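Beta-galactosidase (Marinomonas sp. ef1, PDB 6Y2K) probably hydrolyses terminal beta-galactosidic bonds, as a cold-active hexameric member of glycoside hydrolase family 42. Local coordinates at residues L310-Q315 against H344-V349; W337-F342 against T383-E388. One frame throughout, in Å; residues are numbered along the deposited sequence.

In the fold
Both contacts belong to the TIM barrel, and their centres lie about 11 Å apart. Interaction 1 pairs the seventh and eighth strands. Helix 333-343 connects those strands, and interaction 2 packs it against helix 377-395, its neighbour in the helix layer. The two contacts touch directly. Ala-346 N probably bonds to Ala-341 O at 3.1 Å. Between the barrel wall and the helix layer, Val-349 CG2 packs 3.5 Å from Ala-341 CB and 3.6 Å from Phe-342 CE1. Near the end of strand 310-315, Glu-314 forms a salt bridge with Arg-33 and a hydrogen bond with Tyr-267. Family 42 enzymes carry their nucleophile there, and the position of Glu-314 is consistent with that role.

Interaction 1 (L310-Q315 against H344-V349); sequences LWIMEQ and HGAELV
Strands 310-315 and 348-352 are parallel neighbours in the TIM barrel, joined through helix 333-343 as a beta-alpha-beta crossover. Two backbone hydrogen bonds cross the contact. Ile-312 N donates to Leu-348 O at 2.9 Å and pairs the strands in parallel. Glu-347 N meets Leu-310 O at 2.9 Å, nearly along the C=O axis. Leu-348 N is buried here and has no partner in the model. A water joins Leu-310 N to Gly-345 O. Gly-345 is the C-prime residue of the Schellman motif ending helix 333-343.

The side-chain bond runs from Trp-311 NE1 to Glu-347 OE1, 2.8 Å and 166° at the hydrogen. Glu-347 has CG anti to the carbonyl carbon (chi1 -60°) and is extended beyond it, bringing OE1 to the indole edge. The oxygen lies in the indole plane, but the N-H meets the carboxylate from above its plane. Glu-347 OE2 forms a salt bridge with Arg-309.

On one face of the sheet, Leu-348 CD2 makes a CH-pi contact with the six-membered ring of Trp-311, 3.9 Å from its centroid. On the other, Ile-312 CD1 touches Ala-346 CB at 3.9 Å.

An alanine in place of Trp-311 would remove both the N-H donor and the ring surface, and would probably loosen Glu-347 and Leu-348.

Trp-311 is thus held at its edge by a carboxylate oxygen and over a face by a methyl. Arg-309 probably helps keep Glu-347 ionised.

Interaction 2 (W337-F342 against T383-E388); sequences WTWEAF and TLVAQE
This is a helix-helix contact in the outer layer of the TIM barrel. Helix 333-343 links the last two barrel strands, and helix 377-395 comes after the eighth. The local axes approach to 10.9 Å, with their N-to-C directions 39° apart.

Val-385 is the apolar centre of the contact. Its CG1 lies anti to the backbone N (chi1 172°) and meets two groups. Thr-338 CG2 is 3.7 Å from Val-385 CG1. The ring of Phe-342 comes tip to tip, with its edge atom CE2 3.8 Å from the same methyl. The other methyl, Val-385 CG2, lies 4.1 Å from Trp-339 NE1. Val-385 CG1 sits above one face of the Trp-339 indole, near its rim. Phe-342 CD2 lies over that face too, so residues of both helices cover it and probably help fix the tilt of the indole.

The polar link is at the ring edge. Trp-339 NE1 donates to Glu-388 OE1 at 3.0 Å, with 159° at the hydrogen. The N-H comes from above the carboxylate plane. Glu-388 reaches it with an extended chain, and its CB rests 3.7 Å from Trp-339 CZ2. Glu-388 OE1 also takes a salt bridge from Arg-335, which probably keeps the carboxylate charged.

Around the contact, Thr-338 and Phe-342 reach inward to Leu-3 of the first barrel strand and Val-349 of the eighth. Trp-339 also packs against Phe-620 and Phe-622 of strand 618-623, in the C-terminal antiparallel sheet.

Interaction 1 (L310-Q315 against H344-V349)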
ATOM      1  N   LEU A 310     -11.159   8.922  46.755  1.00 16.32           N
ATOM      2  CA  LEU A 310     -10.344   9.243  45.585  1.00 16.02           C
ATOM      3  C   LEU A 310     -10.270  10.745  45.421  1.00 15.72           C
ATOM      4  O   LEU A 310     -11.309  11.399  45.452  1.00 15.38           O
ATOM      5  CB  LEU A 310     -11.011   8.670  44.330  1.00 16.52           C
ATOM      6  CG  LEU A 310     -10.442   9.059  42.954  1.00 16.47           C
ATOM      7  CD1 LEU A 310      -9.058   8.455  42.768  1.00 16.74           C
ATOM      8  CD2 LEU A 310     -11.375   8.616  41.838  1.00 16.70           C
ATOM      9  N   TRP A 311      -9.055  11.273  45.250  1.00 15.28           N
ATOM     10  CA  TRP A 311      -8.817  12.628  44.761  1.00 15.84           C
ATOM     11  C   TRP A 311      -7.959  12.559  43.496  1.00 15.77           C
ATOM     12  O   TRP A 311      -7.269  11.567  43.256  1.00 15.51           O
ATOM     13  CB  TRP A 311      -8.041  13.487  45.768  1.00 16.25           C
ATOM     14  CG  TRP A 311      -8.683  13.770  47.103  1.00 16.54           C
ATOM     15  CD1 TRP A 311      -9.939  13.451  47.515  1.00 16.98           C
ATOM     16  CD2 TRP A 311      -8.072  14.467  48.191  1.00 16.96           C
ATOM     17  NE1 TRP A 311     -10.150  13.884  48.803  1.00 17.02           N
ATOM     18  CE2 TRP A 311      -9.016  14.520  49.241  1.00 17.09           C
ATOM     19  CE3 TRP A 311      -6.813  15.046  48.383  1.00 17.04           C
ATOM     20  CZ2 TRP A 311      -8.737  15.129  50.476  1.00 17.37           C
ATOM     21  CZ3 TRP A 311      -6.531  15.655  49.618  1.00 17.74           C
ATOM     22  CH2 TRP A 311      -7.499  15.696  50.643  1.00 17.40           C
ATOM     23  N   ILE A 312      -8.001  13.621  42.697  1.00 15.54           N
ATOM     24  CA  ILE A 312      -6.990  13.857  41.679  1.00 15.92           C
ATOM     25  C   ILE A 312      -6.174  15.027  42.229  1.00 16.16           C
ATOM     26  O   ILE A 312      -6.668  16.148  42.289  1.00 16.17           O
ATOM     27  CB  ILE A 312      -7.599  14.194  40.294  1.00 16.39           C
ATOM     28  CG1 ILE A 312      -8.090  12.921  39.580  1.00 16.49           C
ATOM     29  CG2 ILE A 312      -6.555  14.855  39.385  1.00 16.66           C
ATOM     30  CD1 ILE A 312      -9.138  12.111  40.307  1.00 16.50           C
ATOM     31  N   MET A 313      -4.947  14.751  42.671  1.00 15.87           N
ATOM     32  CA  MET A 313      -4.075  15.786  43.229  1.00 15.69           C
ATOM     33  C   MET A 313      -3.500  16.698  42.155  1.00 16.12           C
ATOM     34  O   MET A 313      -3.268  17.870  42.421  1.00 16.12           O
ATOM     35  CB  MET A 313      -2.927  15.162  44.021  1.00 15.44           C
ATOM     36  CG  MET A 313      -2.121  16.144  44.857  1.00 15.49           C
ATOM     37  SD  MET A 313      -3.121  16.849  46.193  1.00 15.55           S
ATOM     38  CE  MET A 313      -3.076  15.497  47.351  1.00 15.43           C
ATOM     39  N   GLU A 314      -3.246  16.156  40.960  1.00 16.31           N
ATOM     40  CA  GLU A 314      -2.674  16.924  39.847  1.00 16.61           C
ATOM     41  C   GLU A 314      -3.417  16.609  38.546  1.00 16.47           C
ATOM     42  O   GLU A 314      -3.346  15.486  38.040  1.00 16.76           O
ATOM     43  CB  GLU A 314      -1.178  16.615  39.671  1.00 16.88           C
ATOM     44  CG  GLU A 314      -0.299  16.862  40.900  1.00 17.29           C
ATOM     45  CD  GLU A 314       1.160  16.503  40.688  1.00 17.62           C
ATOM     46  OE1 GLU A 314       1.553  16.267  39.529  1.00 18.35           O
ATOM     47  OE2 GLU A 314       1.935  16.456  41.682  1.00 17.59           O
ATOM     48  N   GLN A 315      -4.138  17.598  38.018  1.00 16.39           N
ATOM     49  CA  GLN A 315      -4.862  17.460  36.749  1.00 16.24           C
ATOM     50  C   GLN A 315      -4.233  18.344  35.683  1.00 15.89           C
ATOM     51  O   GLN A 315      -4.026  19.552  35.909  1.00 15.50           O
ATOM     52  CB  GLN A 315      -6.331  17.857  36.926  1.00 16.09           C
ATOM     53  CG  GLN A 315      -7.202  17.665  35.686  1.00 16.20           C
ATOM     54  CD  GLN A 315      -7.278  16.208  35.252  1.00 16.10           C
ATOM     55  OE1 GLN A 315      -7.774  15.359  35.996  1.00 16.09           O
ATOM     56  NE2 GLN A 315      -6.794  15.915  34.044  1.00 15.30           N
ATOM     57  N   HIS A 344     -16.328   9.099  38.490  1.00 15.09           N
ATOM     58  CA  HIS A 344     -15.715   7.960  39.188  1.00 15.08           C
ATOM     59  C   HIS A 344     -15.648   8.151  40.720  1.00 15.54           C
ATOM     60  O   HIS A 344     -15.010   7.349  41.414  1.00 15.79           O
ATOM     61  CB  HIS A 344     -14.305   7.677  38.617  1.00 14.96           C
ATOM     62  CG  HIS A 344     -14.310   7.147  37.213  1.00 14.46           C
ATOM     63  ND1 HIS A 344     -14.171   5.806  36.924  1.00 14.25           N
ATOM     64  CD2 HIS A 344     -14.446   7.776  36.019  1.00 14.46           C
ATOM     65  CE1 HIS A 344     -14.226   5.631  35.613  1.00 14.54           C
ATOM     66  NE2 HIS A 344     -14.390   6.811  35.039  1.00 14.67           N
ATOM     67  N   GLY A 345     -16.301   9.193  41.249  1.00 15.85           N
ATOM     68  CA  GLY A 345     -16.388   9.415  42.698  1.00 15.89           C
ATOM     69  C   GLY A 345     -15.307  10.290  43.305  1.00 16.77           C
ATOM     70  O   GLY A 345     -15.179  10.349  44.526  1.00 16.69           O
ATOM     71  N   ALA A 346     -14.519  10.979  42.476  1.00 16.52           N
ATOM     72  CA  ALA A 346     -13.486  11.855  43.002  1.00 16.63           C
ATOM     73  C   ALA A 346     -14.133  12.935  43.862  1.00 16.72           C
ATOM     74  O   ALA A 346     -15.077  13.590  43.415  1.00 17.09           O
ATOM     75  CB  ALA A 346     -12.690  12.494  41.877  1.00 16.80           C
ATOM     76  N   GLU A 347     -13.644  13.084  45.096  1.00 16.69           N
ATOM     77  CA  GLU A 347     -14.104  14.145  46.004  1.00 16.27           C
ATOM     78  C   GLU A 347     -13.577  15.492  45.546  1.00 16.09           C
ATOM     79  O   GLU A 347     -14.263  16.515  45.664  1.00 16.08           O
ATOM     80  CB  GLU A 347     -13.591  13.904  47.428  1.00 16.42           C
ATOM     81  CG  GLU A 347     -14.034  12.601  48.081  1.00 16.40           C
ATOM     82  CD  GLU A 347     -13.508  12.442  49.508  1.00 17.01           C
ATOM     83  OE1 GLU A 347     -12.657  13.246  49.965  1.00 16.69           O
ATOM     84  OE2 GLU A 347     -13.937  11.480  50.184  1.00 17.52           O
ATOM     85  N   LEU A 348     -12.345  15.477  45.040  1.00 15.73           N
ATOM     86  CA  LEU A 348     -11.584  16.678  44.739  1.00 15.81           C
ATOM     87  C   LEU A 348     -10.816  16.474  43.440  1.00 15.71           C
ATOM     88  O   LEU A 348     -10.234  15.421  43.257  1.00 15.34           O
ATOM     89  CB  LEU A 348     -10.592  16.919  45.875  1.00 16.35           C
ATOM     90  CG  LEU A 348      -9.570  18.040  45.723  1.00 16.67           C
ATOM     91  CD1 LEU A 348     -10.291  19.376  45.641  1.00 17.18           C
ATOM     92  CD2 LEU A 348      -8.602  17.995  46.893  1.00 17.17           C
ATOM     93  N   VAL A 349     -10.825  17.477  42.561  1.00 15.16           N
ATOM     94  CA  VAL A 349      -9.931  17.532  41.402  1.00 15.52           C
ATOM     95  C   VAL A 349      -9.065  18.782  41.522  1.00 15.74           C
ATOM     96  O   VAL A 349      -9.580  19.905  41.477  1.00 16.16           O
ATOM     97  CB  VAL A 349     -10.721  17.558  40.077  1.00 15.69           C
ATOM     98  CG1 VAL A 349      -9.816  17.863  38.884  1.00 15.90           C
ATOM     99  CG2 VAL A 349     -11.438  16.228  39.888  1.00 15.69           C
TER
HETATM  100  O   HOH W   1     -14.153   9.139  46.715  1.00 17.24           O

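Interaction 2 (W337-F342 against T383-E388)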
ATOM      1  N   TRP A 337     -12.062  16.257  31.568  1.00 15.20           N
ATOM      2  CA  TRP A 337     -11.296  15.438  32.516  1.00 14.96           C
ATOM      3  C   TRP A 337     -11.779  15.612  33.947  1.00 14.76           C
ATOM      4  O   TRP A 337     -11.751  14.662  34.733  1.00 14.89           O
ATOM      5  CB  TRP A 337      -9.789  15.759  32.441  1.00 14.74           C
ATOM      6  CG  TRP A 337      -9.154  15.539  31.095  1.00 14.52           C
ATOM      7  CD1 TRP A 337      -9.437  14.542  30.204  1.00 14.42           C
ATOM      8  CD2 TRP A 337      -8.100  16.314  30.510  1.00 14.30           C
ATOM      9  NE1 TRP A 337      -8.638  14.657  29.089  1.00 14.33           N
ATOM     10  CE2 TRP A 337      -7.809  15.738  29.249  1.00 14.47           C
ATOM     11  CE3 TRP A 337      -7.380  17.454  30.922  1.00 14.40           C
ATOM     12  CZ2 TRP A 337      -6.822  16.254  28.394  1.00 14.60           C
ATOM     13  CZ3 TRP A 337      -6.402  17.968  30.072  1.00 14.42           C
ATOM     14  CH2 TRP A 337      -6.128  17.360  28.820  1.00 14.45           C
ATOM     15  N   THR A 338     -12.213  16.827  34.280  1.00 14.86           N
ATOM     16  CA  THR A 338     -12.711  17.136  35.622  1.00 14.76           C
ATOM     17  C   THR A 338     -14.014  16.390  35.904  1.00 14.99           C
ATOM     18  O   THR A 338     -14.110  15.688  36.918  1.00 15.69           O
ATOM     19  CB  THR A 338     -12.878  18.658  35.822  1.00 14.56           C
ATOM     20  OG1 THR A 338     -11.650  19.324  35.502  1.00 14.59           O
ATOM     21  CG2 THR A 338     -13.254  19.002  37.271  1.00 14.78           C
ATOM     22  N   TRP A 339     -15.007  16.530  35.018  1.00 14.80           N
ATOM     23  CA  TRP A 339     -16.264  15.771  35.157  1.00 14.68           C
ATOM     24  C   TRP A 339     -16.030  14.275  35.132  1.00 14.48           C
ATOM     25  O   TRP A 339     -16.690  13.536  35.854  1.00 13.99           O
ATOM     26  CB  TRP A 339     -17.292  16.146  34.089  1.00 14.76           C
ATOM     27  CG  TRP A 339     -18.093  17.332  34.472  1.00 14.84           C
ATOM     28  CD1 TRP A 339     -18.100  18.547  33.870  1.00 15.06           C
ATOM     29  CD2 TRP A 339     -18.982  17.423  35.584  1.00 15.25           C
ATOM     30  NE1 TRP A 339     -18.962  19.398  34.526  1.00 15.55           N
ATOM     31  CE2 TRP A 339     -19.510  18.732  35.591  1.00 15.37           C
ATOM     32  CE3 TRP A 339     -19.390  16.526  36.574  1.00 15.22           C
ATOM     33  CZ2 TRP A 339     -20.429  19.162  36.549  1.00 15.76           C
ATOM     34  CZ3 TRP A 339     -20.306  16.960  37.538  1.00 15.45           C
ATOM     35  CH2 TRP A 339     -20.821  18.261  37.508  1.00 15.63           C
ATOM     36  N   GLU A 340     -15.088  13.838  34.298  1.00 14.46           N
ATOM     37  CA  GLU A 340     -14.693  12.431  34.245  1.00 14.63           C
ATOM     38  C   GLU A 340     -14.334  11.951  35.646  1.00 14.41           C
ATOM     39  O   GLU A 340     -14.909  10.970  36.132  1.00 14.21           O
ATOM     40  CB  GLU A 340     -13.518  12.253  33.262  1.00 14.84           C
ATOM     41  CG  GLU A 340     -12.899  10.872  33.164  1.00 15.00           C
ATOM     42  CD  GLU A 340     -11.485  10.957  32.605  1.00 15.58           C
ATOM     43  OE1 GLU A 340     -10.551  11.093  33.422  1.00 15.89           O
ATOM     44  OE2 GLU A 340     -11.316  10.929  31.362  1.00 15.29           O
ATOM     45  N   ALA A 341     -13.409  12.651  36.302  1.00 14.46           N
ATOM     46  CA  ALA A 341     -12.989  12.269  37.663  1.00 14.78           C
ATOM     47  C   ALA A 341     -14.176  12.240  38.639  1.00 15.04           C
ATOM     48  O   ALA A 341     -14.321  11.281  39.415  1.00 15.31           O
ATOM     49  CB  ALA A 341     -11.894  13.185  38.176  1.00 14.89           C
ATOM     50  N   PHE A 342     -15.042  13.252  38.569  1.00 15.79           N
ATOM     51  CA  PHE A 342     -16.257  13.291  39.422  1.00 15.68           C
ATOM     52  C   PHE A 342     -17.183  12.097  39.183  1.00 16.13           C
ATOM     53  O   PHE A 342     -17.724  11.547  40.141  1.00 16.51           O
ATOM     54  CB  PHE A 342     -17.051  14.585  39.220  1.00 15.93           C
ATOM     55  CG  PHE A 342     -16.355  15.842  39.710  1.00 15.85           C
ATOM     56  CD1 PHE A 342     -15.379  15.817  40.712  1.00 16.01           C
ATOM     57  CD2 PHE A 342     -16.726  17.067  39.187  1.00 15.98           C
ATOM     58  CE1 PHE A 342     -14.767  16.990  41.137  1.00 16.26           C
ATOM     59  CE2 PHE A 342     -16.139  18.244  39.630  1.00 16.35           C
ATOM     60  CZ  PHE A 342     -15.153  18.206  40.600  1.00 16.41           C
ATOM     61  N   THR A 383     -13.741  27.387  36.100  1.00 19.86           N
ATOM     62  CA  THR A 383     -14.845  28.268  36.498  1.00 20.38           C
ATOM     63  C   THR A 383     -16.200  27.693  36.064  1.00 20.88           C
ATOM     64  O   THR A 383     -17.136  27.640  36.858  1.00 20.34           O
ATOM     65  CB  THR A 383     -14.639  29.699  35.939  1.00 20.65           C
ATOM     66  OG1 THR A 383     -13.412  30.236  36.457  1.00 20.25           O
ATOM     67  CG2 THR A 383     -15.792  30.628  36.328  1.00 21.10           C
ATOM     68  N   LEU A 384     -16.269  27.222  34.818  1.00 21.49           N
ATOM     69  CA  LEU A 384     -17.486  26.618  34.263  1.00 21.50           C
ATOM     70  C   LEU A 384     -17.901  25.359  35.020  1.00 21.42           C
ATOM     71  O   LEU A 384     -19.083  25.200  35.351  1.00 20.76           O
ATOM     72  CB  LEU A 384     -17.288  26.278  32.782  1.00 22.41           C
ATOM     73  CG  LEU A 384     -18.455  26.292  31.782  1.00 23.37           C
ATOM     74  CD1 LEU A 384     -18.208  25.285  30.662  1.00 23.23           C
ATOM     75  CD2 LEU A 384     -19.832  26.086  32.382  1.00 23.63           C
ATOM     76  N   VAL A 385     -16.943  24.466  35.297  1.00 20.76           N
ATOM     77  CA  VAL A 385     -17.240  23.244  36.062  1.00 20.31           C
ATOM     78  C   VAL A 385     -17.836  23.604  37.442  1.00 20.92           C
ATOM     79  O   VAL A 385     -18.838  23.012  37.852  1.00 19.99           O
ATOM     80  CB  VAL A 385     -16.009  22.303  36.206  1.00 19.96           C
ATOM     81  CG1 VAL A 385     -16.292  21.156  37.170  1.00 19.75           C
ATOM     82  CG2 VAL A 385     -15.599  21.726  34.852  1.00 19.78           C
ATOM     83  N   ALA A 386     -17.243  24.579  38.137  1.00 21.00           N
ATOM     84  CA  ALA A 386     -17.734  24.985  39.464  1.00 21.77           C
ATOM     85  C   ALA A 386     -19.201  25.439  39.412  1.00 21.97           C
ATOM     86  O   ALA A 386     -20.000  25.061  40.272  1.00 22.51           O
ATOM     87  CB  ALA A 386     -16.853  26.090  40.047  1.00 21.89           C
ATOM     88  N   GLN A 387     -19.538  26.224  38.388  1.00 23.10           N
ATOM     89  CA  GLN A 387     -20.926  26.647  38.135  1.00 24.24           C
ATOM     90  C   GLN A 387     -21.807  25.435  37.834  1.00 23.27           C
ATOM     91  O   GLN A 387     -22.905  25.315  38.382  1.00 22.98           O
ATOM     92  CB  GLN A 387     -20.997  27.652  36.981  1.00 26.05           C
ATOM     93  CG  GLN A 387     -20.329  28.987  37.295  1.00 28.84           C
ATOM     94  CD  GLN A 387     -19.960  29.825  36.067  1.00 31.57           C
ATOM     95  OE1 GLN A 387     -19.958  29.343  34.923  1.00 33.77           O
ATOM     96  NE2 GLN A 387     -19.627  31.098  36.309  1.00 31.80           N
ATOM     97  N   GLU A 388     -21.315  24.526  36.990  1.00 21.79           N
ATOM     98  CA  GLU A 388     -22.083  23.335  36.626  1.00 21.42           C
ATOM     99  C   GLU A 388     -22.339  22.382  37.788  1.00 21.06           C
ATOM    100  O   GLU A 388     -23.409  21.762  37.819  1.00 19.98           O
ATOM    101  CB  GLU A 388     -21.452  22.581  35.449  1.00 21.74           C
ATOM    102  CG  GLU A 388     -21.585  23.308  34.114  1.00 21.44           C
ATOM    103  CD  GLU A 388     -20.863  22.603  32.973  1.00 21.99           C
ATOM    104  OE1 GLU A 388     -19.852  21.893  33.214  1.00 20.86           O
ATOM    105  OE2 GLU A 388     -21.320  22.750  31.822  1.00 21.51           O
TER